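Long-range contacts in thymidylate synthase thyX (Helicobacter pylori, PDB 3N3Y), which probably catalyses the reductive methylation of dUMP to dTMP, taking the methyl group from methylenetetrahydrofolate and using NADPH and bound FAD as reductants: residues Glu79-His83 and Asn177-Arg182; Ile85-Lys91 and Thr164-Ile170; Leu97-Lys101 and Leu144-Asn148. All coordinates share one frame; numbering follows the deposited sequence.

How the contacts relate
Contacts 1 and 2 adjoin in the core, their centres 13 Å apart, with Leu178 CD2 of contact 1 resting 3.5 Å from Tyr168 OH of contact 2. Helix 74-80 of contact 1 is followed in the chain by strand 87-90, and strand 163-171 leads into helix 172-182. In the tetramer both serve the same kind of FAD site: Arg82 from one subunit and Val90 from another bind the flavin O2, and dUMP lies close by. Contact 3 lies outward, its centre 26 Å from that of contact 2 and 33 Å from that of contact 1. A salt bridge, Lys91 NZ to Glu99 OE1 at 2.9 Å, ties it to contact 2.

Contact 1: Glu79-His83 and Asn177-Arg182; sequences ELSRH and NLLTLR. With FAD (flavin-adenine dinucleotide), chain F.
His83 NE2 receives the NE-H of Arg182 in a bond of 3.0 Å with an N-H...N angle of 155°. The donor lies in the imidazole plane and the acceptor near the guanidinium plane, although the two planes are turned 63° apart. The chain of Arg182 bends at CG (chi2 -60°), which brings NE to the ring edge. A ring with two nitrogens, one either side of CE1, suits this place: ND1 meets a water 2.9 Å away that also binds Asn177 ND2 and O1A of the FAD diphosphate. One ring face lies on Leu178 CD1, a CH-pi contact 3.4 Å from the centroid, and FAD C5' covers the other, so the imidazole is sandwiched between leucine and cofactor, which limits its tilt.

The guanidinium of Arg182 has several partners. Its NH1 stands 3.3 Å from Glu79 OE1, a salt bridge of charges alone because the oxygen lies well out of the guanidinium plane; a water linking the two adds a weak bond to NH1. The flavin methyl C8M sits over one face, 3.4 Å from NH1, and Glu79 CB over the opposite face. NH2 is hydrogen-bonded to O2 of dUMP, consistent with the role predicted for Arg182 in activating that substrate. Asn177 ND2 donates to FAD O1P at 3.2 Å. The end of Arg82 leads away from helix 172-182 to hold the flavin O2 with NH1 (3.0 Å) and NH2; NH1 also bonds to O3' of dUMP.

The contact joins helix 74-80 and the type I turn Leu80-His83 to the last turns of helix 172-182. Helix 189-201 packs against them, Met191 touching Glu79 and Arg182, Leu194 meeting Leu80 and Leu198 meeting Leu178, while Phe54 of a neighbouring subunit packs on Asn177 and Leu181.

Contact 2: Ile85-Lys91 and Thr164-Ile170; sequences IASLSVK and THLAYSI. With FAD (flavin-adenine dinucleotide), chain I.
Ser87 and Ser169 form a hydrogen-bonded antiparallel pair, Ser87 N to Ser169 O and Ser169 N to Ser87 O both at 2.8 Å and nearly straight. Ser89 and Ala167 repeat the pattern, and Lys91 N bonds to His165 O at 2.9 Å, so the strands stay zipped to the end of 85-91. Between these pairs lie the non-hydrogen-bonded ones, Leu88 with Tyr168 and Val90 with Leu166, whose side chains run side by side on one face of the sheet. There Leu88 CG meets the edge of the Tyr168 ring, 3.6 Å from CD1. A chi1 of -170° sets this ring off the strand and leaning toward 85-91, where Tyr168 OH touches Ala86 CB at 3.5 Å; the small methyl of Ala86 packs closely against the phenol. Val90 CG2 lies on Leu166 CB at 3.9 Å, while its CG1 crosses to Thr164 OG1, whose hydroxyl shares a water with Lys91 O.

The outer backbone edge of 87-90 serves the cofactor. Val90 N donates to the flavin O2 at 2.7 Å, and the flavin N3 donates back to Val90 O at 2.9 Å; a two-point grip by main chain reads the pyrimidine end of the ring.

On the opposite face, small residues let another subunit come close: Ser87 OG bonds to Glu61, and Ser89 OG and Ser169 OG to His62, of a neighbouring subunit, whose Ala25 packs on Ser89 and Ala167.

Strand 163-171 is thus flanked by 87-90 and by strand 64-73, which bonds to its other backbone edge, in an antiparallel sheet. Helices 74-80 and 172-182 cover the Leu166-Tyr168 face, through Leu77 on Val90 and Leu175 on Ile170.

Contact 3: Leu97-Lys101 and Leu144-Asn148; sequences LRELK and LSEHN
Leu144 sets its CD1 methyl against the 3-10 turn that begins at Leu97. The methyl stands 3.7 Å from Leu100 CD1, the two leucine side chains meeting at a slant, and it also rests against Leu100 CB. Leu144 CD1 comes 3.4 Å from Leu97 O as well, and touches Leu97 CB more loosely. That carbonyl accepts the N-H of Leu100 (3.0 Å), the i to i+3 bond of the 3-10 turn, so the polar atom beneath the methyl has its own partner and a branched apolar side chain can cover it. Leu144 gets there with CG anti to its carbonyl carbon (chi1 -65°), which points CD1 at Leu97 and Leu100.

Lys101 lies alongside the end of helix 127-145 instead. Its chain is kinked at CG (chi2 88°), laying CD 3.4 Å from Leu144 O and carrying CE across to Asn148 ND2, also at 3.4 Å. The aliphatic part of the lysine does the touching; its ammonium group near a helix C-terminus would probably be electrostatically welcome. Ser145 OG donates a weak, long bond of 3.4 Å to Lys101 O. Serine is small enough here for the backbones to come within 4.6 Å, measured between the CA atoms of Lys101 and Ser145. Asn148, with positive phi (49°), ends the helical course, a conformation asparagine accepts readily.

This contact joins the loop after helix 93-96 to the C-terminal end of helix 127-145. Leu137 and Leu140 of that helix, with Phe120 and Tyr162, touch Leu100, and helix 151-154 covers Leu97 and Leu144 through Asn151, with Ala154 also against Leu144.

Contact 1: Glu79-His83 and Asn177-Arg182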
loop_
_atom_site.group_PDB
_atom_site.type_symbol
_atom_site.label_atom_id
_atom_site.label_comp_id
_atom_site.label_asym_id
_atom_site.label_seq_id
_atom_site.Cartn_x
_atom_site.Cartn_y
_atom_site.Cartn_z
ATOM N N GLU A 79 -11.412 10.025 10.379
ATOM C CA GLU A 79 -11.208 8.616 10.712
ATOM C C GLU A 79 -11.256 7.696 9.487
ATOM O O GLU A 79 -10.463 6.764 9.371
ATOM C CB GLU A 79 -12.224 8.166 11.760
ATOM C CG GLU A 79 -12.209 9.028 13.017
ATOM C CD GLU A 79 -13.112 8.482 14.120
ATOM O OE1 GLU A 79 -13.740 7.421 13.896
ATOM O OE2 GLU A 79 -13.188 9.107 15.210
ATOM N N LEU A 80 -12.184 7.943 8.571
ATOM C CA LEU A 80 -12.267 7.127 7.362
ATOM C C LEU A 80 -10.974 7.237 6.539
ATOM O O LEU A 80 -10.450 6.236 6.065
ATOM C CB LEU A 80 -13.480 7.531 6.524
ATOM C CG LEU A 80 -13.768 6.732 5.258
ATOM C CD1 LEU A 80 -14.030 5.276 5.607
ATOM C CD2 LEU A 80 -14.967 7.340 4.528
ATOM N N SER A 81 -10.460 8.462 6.396
ATOM C CA SER A 81 -9.161 8.724 5.749
ATOM C C SER A 81 -7.989 7.878 6.249
ATOM O O SER A 81 -7.041 7.647 5.496
ATOM C CB SER A 81 -8.790 10.200 5.894
ATOM O OG SER A 81 -9.597 10.965 5.028
ATOM N N ARG A 82 -8.049 7.422 7.505
ATOM C CA ARG A 82 -6.961 6.612 8.086
ATOM C C ARG A 82 -6.909 5.160 7.577
ATOM O O ARG A 82 -5.908 4.451 7.780
ATOM C CB ARG A 82 -6.995 6.647 9.621
ATOM C CG ARG A 82 -6.768 8.046 10.214
ATOM C CD ARG A 82 -5.343 8.526 9.947
ATOM N NE ARG A 82 -4.370 7.625 10.563
ATOM C CZ ARG A 82 -4.000 7.680 11.835
ATOM N NH1 ARG A 82 -4.488 8.619 12.620
ATOM N NH2 ARG A 82 -3.129 6.811 12.324
ATOM N N HIS A 83 -7.976 4.710 6.928
ATOM C CA HIS A 83 -7.920 3.423 6.227
ATOM C C HIS A 83 -7.256 3.611 4.869
ATOM O O HIS A 83 -7.855 4.116 3.926
ATOM C CB HIS A 83 -9.301 2.791 6.117
ATOM C CG HIS A 83 -9.839 2.344 7.434
ATOM N ND1 HIS A 83 -9.718 1.045 7.883
ATOM C CD2 HIS A 83 -10.462 3.031 8.423
ATOM C CE1 HIS A 83 -10.262 0.949 9.086
ATOM N NE2 HIS A 83 -10.713 2.140 9.438
ATOM N N ASN A 177 -11.887 -5.527 6.761
ATOM C CA ASN A 177 -11.121 -4.873 7.817
ATOM C C ASN A 177 -11.881 -3.632 8.334
ATOM O O ASN A 177 -12.170 -3.526 9.516
ATOM C CB ASN A 177 -9.702 -4.515 7.308
ATOM C CG ASN A 177 -8.798 -3.881 8.401
ATOM O OD1 ASN A 177 -8.601 -4.446 9.484
ATOM N ND2 ASN A 177 -8.252 -2.703 8.104
ATOM N N LEU A 178 -12.222 -2.721 7.425
ATOM C CA LEU A 178 -13.013 -1.541 7.750
ATOM C C LEU A 178 -14.253 -1.877 8.597
ATOM O O LEU A 178 -14.447 -1.296 9.669
ATOM C CB LEU A 178 -13.433 -0.805 6.473
ATOM C CG LEU A 178 -14.203 0.512 6.653
ATOM C CD1 LEU A 178 -13.448 1.440 7.585
ATOM C CD2 LEU A 178 -14.448 1.209 5.311
ATOM N N LEU A 179 -15.075 -2.813 8.115
ATOM C CA LEU A 179 -16.317 -3.173 8.794
ATOM C C LEU A 179 -16.065 -3.693 10.195
ATOM O O LEU A 179 -16.788 -3.344 11.127
ATOM C CB LEU A 179 -17.116 -4.193 8.001
ATOM C CG LEU A 179 -17.633 -3.719 6.645
ATOM C CD1 LEU A 179 -18.471 -4.805 5.998
ATOM C CD2 LEU A 179 -18.438 -2.455 6.788
ATOM N N THR A 180 -15.026 -4.499 10.353
ATOM C CA THR A 180 -14.671 -5.019 11.667
ATOM C C THR A 180 -14.256 -3.919 12.655
ATOM O O THR A 180 -14.774 -3.851 13.768
ATOM C CB THR A 180 -13.548 -6.058 11.555
ATOM O OG1 THR A 180 -13.980 -7.105 10.688
ATOM C CG2 THR A 180 -13.196 -6.647 12.923
ATOM N N LEU A 181 -13.318 -3.067 12.246
ATOM C CA LEU A 181 -12.803 -2.003 13.119
ATOM C C LEU A 181 -13.870 -0.953 13.482
ATOM O O LEU A 181 -13.891 -0.447 14.599
ATOM C CB LEU A 181 -11.587 -1.311 12.473
ATOM C CG LEU A 181 -10.242 -2.056 12.433
ATOM C CD1 LEU A 181 -9.299 -1.479 11.394
ATOM C CD2 LEU A 181 -9.567 -2.064 13.800
ATOM N N ARG A 182 -14.753 -0.633 12.540
ATOM C CA ARG A 182 -15.637 0.514 12.700
ATOM C C ARG A 182 -17.058 0.168 13.158
ATOM O O ARG A 182 -17.815 1.062 13.506
ATOM C CB ARG A 182 -15.671 1.361 11.420
ATOM C CG ARG A 182 -14.293 1.860 10.983
ATOM C CD ARG A 182 -13.657 2.730 12.060
ATOM N NE ARG A 182 -12.398 3.310 11.609
ATOM C CZ ARG A 182 -11.677 4.200 12.297
ATOM N NH1 ARG A 182 -12.094 4.634 13.477
ATOM N NH2 ARG A 182 -10.535 4.659 11.799
HETATM P PA FAD F . -5.496 0.341 6.491
HETATM O O1A FAD F . -6.504 0.425 5.372
HETATM O O2A FAD F . -4.669 1.581 6.718
HETATM O O5B FAD F . -4.583 -0.948 6.254
HETATM C C5B FAD F . -5.160 -2.182 5.870
HETATM C C4B FAD F . -4.154 -3.235 6.277
HETATM O O4B FAD F . -2.964 -3.024 5.534
HETATM C C3B FAD F . -3.764 -3.060 7.734
HETATM O O3B FAD F . -4.606 -3.791 8.602
HETATM C C2B FAD F . -2.325 -3.515 7.771
HETATM O O2B FAD F . -2.317 -4.917 7.858
HETATM C C1B FAD F . -1.840 -3.199 6.372
HETATM N N9A FAD F . -1.037 -1.976 6.252
HETATM C C8A FAD F . -1.414 -0.839 5.594
HETATM N N7A FAD F . -0.385 0.031 5.668
HETATM C C5A FAD F . 0.634 -0.536 6.353
HETATM C C6A FAD F . 1.890 -0.068 6.718
HETATM N N6A FAD F . 2.366 1.086 6.226
HETATM N N1A FAD F . 2.713 -0.904 7.438
HETATM C C2A FAD F . 2.298 -2.172 7.791
HETATM N N3A FAD F . 1.054 -2.622 7.430
HETATM C C4A FAD F . 0.238 -1.805 6.726
HETATM N N1 FAD F . -5.123 6.427 15.095
HETATM C C2 FAD F . -4.348 7.343 15.794
HETATM O O2 FAD F . -3.393 7.906 15.265
HETATM N N3 FAD F . -4.644 7.649 17.101
HETATM C C4 FAD F . -5.715 7.034 17.717
HETATM O O4 FAD F . -5.972 7.319 18.887
HETATM C C4X FAD F . -6.495 6.110 17.016
HETATM N N5 FAD F . -7.556 5.499 17.633
HETATM C C5X FAD F . -8.344 4.599 16.952
HETATM C C6 FAD F . -9.423 4.012 17.614
HETATM C C7 FAD F . -10.225 3.097 16.949
HETATM C C7M FAD F . -11.386 2.461 17.669
HETATM C C8 FAD F . -9.955 2.777 15.619
HETATM C C8M FAD F . -10.834 1.784 14.913
HETATM C C9 FAD F . -8.870 3.361 14.958
HETATM C C9A FAD F . -8.056 4.287 15.620
HETATM N N10 FAD F . -6.975 4.896 14.990
HETATM C C10 FAD F . -6.202 5.808 15.693
HETATM C "C1'" FAD F . -6.632 4.600 13.551
HETATM C "C2'" FAD F . -5.766 3.348 13.396
HETATM O "O2'" FAD F . -4.496 3.564 13.962
HETATM C "C3'" FAD F . -5.609 2.940 11.921
HETATM O "O3'" FAD F . -4.831 3.865 11.188
HETATM C "C4'" FAD F . -6.955 2.803 11.208
HETATM O "O4'" FAD F . -7.843 2.084 12.038
HETATM C "C5'" FAD F . -6.786 2.063 9.885
HETATM O "O5'" FAD F . -6.414 0.736 10.212
HETATM P P FAD F . -5.545 -0.225 9.242
HETATM O O1P FAD F . -5.681 -1.656 9.703
HETATM O O2P FAD F . -4.110 0.219 9.192
HETATM O O3P FAD F . -6.289 -0.082 7.825
HETATM O O HOH W 1 -14.055 5.489 15.608
HETATM O O HOH W 2 -9.120 -0.961 5.910
#

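Contact 2: Ile85-Lys91 and Thr164-Ile170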
loop_
_atom_site.group_PDB
_atom_site.type_symbol
_atom_site.label_atom_id
_atom_site.label_comp_id
_atom_site.label_asym_id
_atom_site.label_seq_id
_atom_site.Cartn_x
_atom_site.Cartn_y
_atom_site.Cartn_z
ATOM N N ILE A 85 -5.851 1.530 2.630
ATOM C CA ILE A 85 -6.051 0.663 1.486
ATOM C C ILE A 85 -7.432 0.864 0.900
ATOM O O ILE A 85 -8.311 0.009 1.019
ATOM C CB ILE A 85 -5.760 -0.787 1.813
ATOM C CG1 ILE A 85 -4.423 -0.862 2.557
ATOM C CG2 ILE A 85 -5.716 -1.608 0.515
ATOM C CD1 ILE A 85 -3.927 -2.268 2.742
ATOM N N ALA A 86 -7.595 2.033 0.276
ATOM C CA ALA A 86 -8.845 2.452 -0.328
ATOM C C ALA A 86 -8.579 3.696 -1.168
ATOM O O ALA A 86 -7.518 4.293 -1.071
ATOM C CB ALA A 86 -9.891 2.733 0.748
ATOM N N SER A 87 -9.550 4.073 -1.991
ATOM C CA SER A 87 -9.460 5.251 -2.838
ATOM C C SER A 87 -10.607 6.198 -2.498
ATOM O O SER A 87 -11.752 5.771 -2.392
ATOM C CB SER A 87 -9.545 4.851 -4.306
ATOM O OG SER A 87 -8.553 3.906 -4.611
ATOM N N LEU A 88 -10.289 7.477 -2.314
ATOM C CA LEU A 88 -11.281 8.489 -1.956
ATOM C C LEU A 88 -11.182 9.662 -2.909
ATOM O O LEU A 88 -10.075 10.093 -3.237
ATOM C CB LEU A 88 -11.009 9.044 -0.565
ATOM C CG LEU A 88 -10.990 8.101 0.609
ATOM C CD1 LEU A 88 -9.673 7.352 0.659
ATOM C CD2 LEU A 88 -11.227 8.884 1.881
ATOM N N SER A 89 -12.330 10.186 -3.333
ATOM C CA SER A 89 -12.398 11.517 -3.931
ATOM C C SER A 89 -13.434 12.332 -3.157
ATOM O O SER A 89 -14.619 12.010 -3.139
ATOM C CB SER A 89 -12.751 11.461 -5.421
ATOM O OG SER A 89 -11.854 10.633 -6.144
ATOM N N VAL A 90 -12.967 13.397 -2.525
ATOM C CA VAL A 90 -13.736 14.105 -1.521
ATOM C C VAL A 90 -13.993 15.537 -1.926
ATOM O O VAL A 90 -13.074 16.249 -2.338
ATOM C CB VAL A 90 -12.983 14.103 -0.166
ATOM C CG1 VAL A 90 -13.814 14.764 0.924
ATOM C CG2 VAL A 90 -12.626 12.670 0.235
ATOM N N LYS A 91 -15.254 15.944 -1.809
ATOM C CA LYS A 91 -15.661 17.349 -1.882
ATOM C C LYS A 91 -14.695 18.229 -1.094
ATOM O O LYS A 91 -14.522 18.054 0.112
ATOM C CB LYS A 91 -17.076 17.518 -1.297
ATOM C CG LYS A 91 -17.551 18.966 -1.207
ATOM C CD LYS A 91 -18.981 19.106 -0.691
ATOM C CE LYS A 91 -19.256 20.572 -0.308
ATOM N NZ LYS A 91 -20.548 20.735 0.416
ATOM N N THR A 164 -19.610 16.520 4.484
ATOM C CA THR A 164 -18.824 16.296 3.290
ATOM C C THR A 164 -19.515 15.250 2.396
ATOM O O THR A 164 -20.507 14.632 2.795
ATOM C CB THR A 164 -17.376 15.856 3.656
ATOM O OG1 THR A 164 -16.552 15.878 2.480
ATOM C CG2 THR A 164 -17.372 14.471 4.266
ATOM N N HIS A 165 -18.961 15.050 1.204
ATOM C CA HIS A 165 -19.509 14.160 0.186
ATOM C C HIS A 165 -18.305 13.524 -0.511
ATOM O O HIS A 165 -17.303 14.198 -0.775
ATOM C CB HIS A 165 -20.347 14.993 -0.786
ATOM C CG HIS A 165 -20.907 14.240 -1.952
ATOM N ND1 HIS A 165 -21.204 14.858 -3.151
ATOM C CD2 HIS A 165 -21.249 12.940 -2.106
ATOM C CE1 HIS A 165 -21.695 13.971 -3.996
ATOM N NE2 HIS A 165 -21.730 12.799 -3.388
ATOM N N LEU A 166 -18.367 12.222 -0.765
ATOM C CA LEU A 166 -17.243 11.565 -1.411
ATOM C C LEU A 166 -17.600 10.337 -2.226
ATOM O O LEU A 166 -18.614 9.685 -1.996
ATOM C CB LEU A 166 -16.182 11.170 -0.375
ATOM C CG LEU A 166 -16.670 10.228 0.722
ATOM C CD1 LEU A 166 -15.551 9.357 1.212
ATOM C CD2 LEU A 166 -17.293 11.015 1.874
ATOM N N ALA A 167 -16.746 10.046 -3.198
ATOM C CA ALA A 167 -16.693 8.736 -3.812
ATOM C C ALA A 167 -15.633 7.931 -3.056
ATOM O O ALA A 167 -14.512 8.402 -2.803
ATOM C CB ALA A 167 -16.356 8.847 -5.287
ATOM N N TYR A 168 -16.004 6.723 -2.676
ATOM C CA TYR A 168 -15.132 5.858 -1.912
ATOM C C TYR A 168 -15.063 4.506 -2.615
ATOM O O TYR A 168 -16.087 3.865 -2.815
ATOM C CB TYR A 168 -15.711 5.690 -0.503
ATOM C CG TYR A 168 -14.811 5.001 0.493
ATOM C CD1 TYR A 168 -13.613 5.588 0.897
ATOM C CD2 TYR A 168 -15.169 3.780 1.062
ATOM C CE1 TYR A 168 -12.790 4.970 1.815
ATOM C CE2 TYR A 168 -14.357 3.163 1.999
ATOM C CZ TYR A 168 -13.162 3.763 2.360
ATOM O OH TYR A 168 -12.337 3.166 3.267
ATOM N N SER A 169 -13.867 4.064 -2.988
ATOM C CA SER A 169 -13.720 2.745 -3.604
ATOM C C SER A 169 -12.805 1.870 -2.780
ATOM O O SER A 169 -11.765 2.316 -2.293
ATOM C CB SER A 169 -13.189 2.856 -5.032
ATOM O OG SER A 169 -14.106 3.581 -5.827
ATOM N N ILE A 170 -13.185 0.610 -2.637
ATOM C CA ILE A 170 -12.477 -0.280 -1.745
ATOM C C ILE A 170 -12.666 -1.745 -2.185
ATOM O O ILE A 170 -13.735 -2.124 -2.697
ATOM C CB ILE A 170 -12.951 -0.036 -0.283
ATOM C CG1 ILE A 170 -12.160 -0.873 0.732
ATOM C CG2 ILE A 170 -14.461 -0.267 -0.144
ATOM C CD1 ILE A 170 -12.516 -0.540 2.160
HETATM P PA FAD I . 0.126 8.432 -1.334
HETATM O O1A FAD I . -1.287 8.128 -0.928
HETATM O O2A FAD I . 1.165 8.450 -0.223
HETATM O O5B FAD I . 0.641 7.389 -2.426
HETATM C C5B FAD I . 2.011 7.368 -2.762
HETATM C C4B FAD I . 2.116 6.818 -4.166
HETATM O O4B FAD I . 1.742 5.453 -4.132
HETATM C C3B FAD I . 1.118 7.519 -5.080
HETATM O O3B FAD I . 1.720 8.601 -5.747
HETATM C C2B FAD I . 0.702 6.418 -6.029
HETATM O O2B FAD I . 1.682 6.249 -7.022
HETATM C C1B FAD I . 0.846 5.172 -5.188
HETATM N N9A FAD I . -0.419 4.683 -4.631
HETATM C C8A FAD I . -0.790 4.677 -3.313
HETATM N N7A FAD I . -2.011 4.102 -3.217
HETATM C C5A FAD I . -2.411 3.739 -4.462
HETATM C C6A FAD I . -3.561 3.126 -4.937
HETATM N N6A FAD I . -4.558 2.808 -4.106
HETATM N N1A FAD I . -3.681 2.894 -6.285
HETATM C C2A FAD I . -2.679 3.258 -7.157
HETATM N N3A FAD I . -1.540 3.874 -6.683
HETATM C C4A FAD I . -1.416 4.104 -5.357
HETATM N N1 FAD I . -8.295 14.842 -2.698
HETATM C C2 FAD I . -9.667 14.862 -2.820
HETATM O O2 FAD I . -10.313 13.860 -2.525
HETATM N N3 FAD I . -10.307 15.986 -3.274
HETATM C C4 FAD I . -9.555 17.105 -3.596
HETATM O O4 FAD I . -10.134 18.116 -3.995
HETATM C C4X FAD I . -8.161 17.074 -3.478
HETATM N N5 FAD I . -7.391 18.162 -3.806
HETATM C C5X FAD I . -6.021 18.140 -3.668
HETATM C C6 FAD I . -5.306 19.278 -3.990
HETATM C C7 FAD I . -3.923 19.277 -3.871
HETATM C C7M FAD I . -3.180 20.526 -4.231
HETATM C C8 FAD I . -3.250 18.130 -3.418
HETATM C C8M FAD I . -1.753 18.142 -3.292
HETATM C C9 FAD I . -3.976 16.983 -3.084
HETATM C C9A FAD I . -5.374 16.995 -3.207
HETATM N N10 FAD I . -6.140 15.885 -2.882
HETATM C C10 FAD I . -7.523 15.932 -3.016
HETATM C "C1'" FAD I . -5.486 14.629 -2.370
HETATM C "C2'" FAD I . -4.856 13.790 -3.484
HETATM O "O2'" FAD I . -5.878 13.290 -4.320
HETATM C "C3'" FAD I . -4.049 12.610 -2.919
HETATM O "O3'" FAD I . -4.916 11.688 -2.313
HETATM C "C4'" FAD I . -3.050 12.958 -1.815
HETATM O "O4'" FAD I . -2.365 14.142 -2.103
HETATM C "C5'" FAD I . -2.027 11.837 -1.633
HETATM O "O5'" FAD I . -1.293 11.727 -2.832
HETATM P P FAD I . -0.718 10.316 -3.340
HETATM O O1P FAD I . -1.852 9.380 -3.684
HETATM O O2P FAD I . 0.182 10.563 -4.521
HETATM O O3P FAD I . 0.218 9.819 -2.129
HETATM O O HOH W 3 -15.306 18.182 2.584
#

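Contact 3: Leu97-Lys101 and Leu144-Asn148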
loop_
_atom_site.group_PDB
_atom_site.type_symbol
_atom_site.label_atom_id
_atom_site.label_comp_id
_atom_site.label_asym_id
_atom_site.label_seq_id
_atom_site.Cartn_x
_atom_site.Cartn_y
_atom_site.Cartn_z
ATOM N N LEU A 97 -16.694 26.090 -0.449
ATOM C CA LEU A 97 -17.247 26.784 0.723
ATOM C C LEU A 97 -18.176 27.938 0.357
ATOM O O LEU A 97 -19.062 28.295 1.127
ATOM C CB LEU A 97 -16.137 27.272 1.666
ATOM C CG LEU A 97 -15.841 26.322 2.835
ATOM C CD1 LEU A 97 -14.858 26.937 3.848
ATOM C CD2 LEU A 97 -17.137 25.898 3.534
ATOM N N ARG A 98 -17.971 28.516 -0.821
ATOM C CA ARG A 98 -18.810 29.608 -1.312
ATOM C C ARG A 98 -20.304 29.232 -1.417
ATOM O O ARG A 98 -21.174 30.101 -1.563
ATOM C CB ARG A 98 -18.274 30.094 -2.654
ATOM C CG ARG A 98 -17.461 31.377 -2.588
ATOM C CD ARG A 98 -18.273 32.468 -3.261
ATOM N NE ARG A 98 -19.126 31.887 -4.307
ATOM C CZ ARG A 98 -20.273 32.413 -4.740
ATOM N NH1 ARG A 98 -20.725 33.551 -4.223
ATOM N NH2 ARG A 98 -20.969 31.796 -5.693
ATOM N N GLU A 99 -20.596 27.937 -1.332
ATOM C CA GLU A 99 -21.976 27.472 -1.227
ATOM C C GLU A 99 -22.752 28.173 -0.097
ATOM O O GLU A 99 -23.987 28.239 -0.132
ATOM C CB GLU A 99 -22.010 25.952 -1.021
ATOM C CG GLU A 99 -21.509 25.486 0.356
ATOM C CD GLU A 99 -21.266 23.979 0.413
ATOM O OE1 GLU A 99 -21.630 23.285 -0.566
ATOM O OE2 GLU A 99 -20.719 23.487 1.433
ATOM N N LEU A 100 -22.029 28.675 0.906
ATOM C CA LEU A 100 -22.637 29.342 2.072
ATOM C C LEU A 100 -22.933 30.825 1.825
ATOM O O LEU A 100 -23.740 31.436 2.523
ATOM C CB LEU A 100 -21.733 29.229 3.308
ATOM C CG LEU A 100 -21.613 27.900 4.050
ATOM C CD1 LEU A 100 -20.754 28.063 5.304
ATOM C CD2 LEU A 100 -22.988 27.357 4.418
ATOM N N LYS A 101 -22.249 31.398 0.846
ATOM C CA LYS A 101 -22.419 32.795 0.490
ATOM C C LYS A 101 -23.887 33.094 0.214
ATOM O O LYS A 101 -24.377 34.192 0.479
ATOM C CB LYS A 101 -21.589 33.097 -0.757
ATOM C CG LYS A 101 -21.685 34.520 -1.250
ATOM C CD LYS A 101 -20.666 35.402 -0.571
ATOM C CE LYS A 101 -20.603 36.746 -1.273
ATOM N NZ LYS A 101 -20.398 36.551 -2.736
ATOM N N LEU A 144 -17.580 34.276 5.145
ATOM C CA LEU A 144 -17.661 34.102 3.704
ATOM C C LEU A 144 -18.541 35.132 2.999
ATOM O O LEU A 144 -18.289 35.480 1.841
ATOM C CB LEU A 144 -18.222 32.714 3.391
ATOM C CG LEU A 144 -17.374 31.525 3.814
ATOM C CD1 LEU A 144 -18.199 30.259 3.764
ATOM C CD2 LEU A 144 -16.152 31.419 2.927
ATOM N N SER A 145 -19.578 35.600 3.693
ATOM C CA SER A 145 -20.698 36.265 3.045
ATOM C C SER A 145 -20.666 37.776 3.196
ATOM O O SER A 145 -21.054 38.516 2.292
ATOM C CB SER A 145 -22.011 35.721 3.602
ATOM O OG SER A 145 -23.113 36.195 2.854
ATOM N N GLU A 146 -20.205 38.236 4.347
ATOM C CA GLU A 146 -20.182 39.656 4.618
ATOM C C GLU A 146 -18.772 40.216 4.455
ATOM O O GLU A 146 -18.592 41.304 3.919
ATOM C CB GLU A 146 -20.767 39.925 6.008
ATOM C CG GLU A 146 -22.060 39.127 6.254
ATOM C CD GLU A 146 -22.953 39.724 7.346
ATOM O OE1 GLU A 146 -22.528 40.715 7.986
ATOM O OE2 GLU A 146 -24.080 39.201 7.559
ATOM N N HIS A 147 -17.767 39.463 4.879
ATOM C CA HIS A 147 -16.385 39.924 4.750
ATOM C C HIS A 147 -15.689 39.367 3.503
ATOM O O HIS A 147 -14.560 39.741 3.192
ATOM C CB HIS A 147 -15.594 39.562 6.003
ATOM C CG HIS A 147 -16.291 39.930 7.271
ATOM N ND1 HIS A 147 -16.370 41.229 7.725
ATOM C CD2 HIS A 147 -16.946 39.173 8.183
ATOM C CE1 HIS A 147 -17.043 41.258 8.862
ATOM N NE2 HIS A 147 -17.404 40.022 9.164
ATOM N N ASN A 148 -16.362 38.469 2.798
ATOM C CA ASN A 148 -15.796 37.872 1.598
ATOM C C ASN A 148 -14.373 37.342 1.766
ATOM O O ASN A 148 -13.518 37.560 0.905
ATOM C CB ASN A 148 -15.834 38.871 0.447
ATOM C CG ASN A 148 -17.195 38.948 -0.204
ATOM O OD1 ASN A 148 -18.041 39.771 0.171
ATOM N ND2 ASN A 148 -17.423 38.078 -1.186
#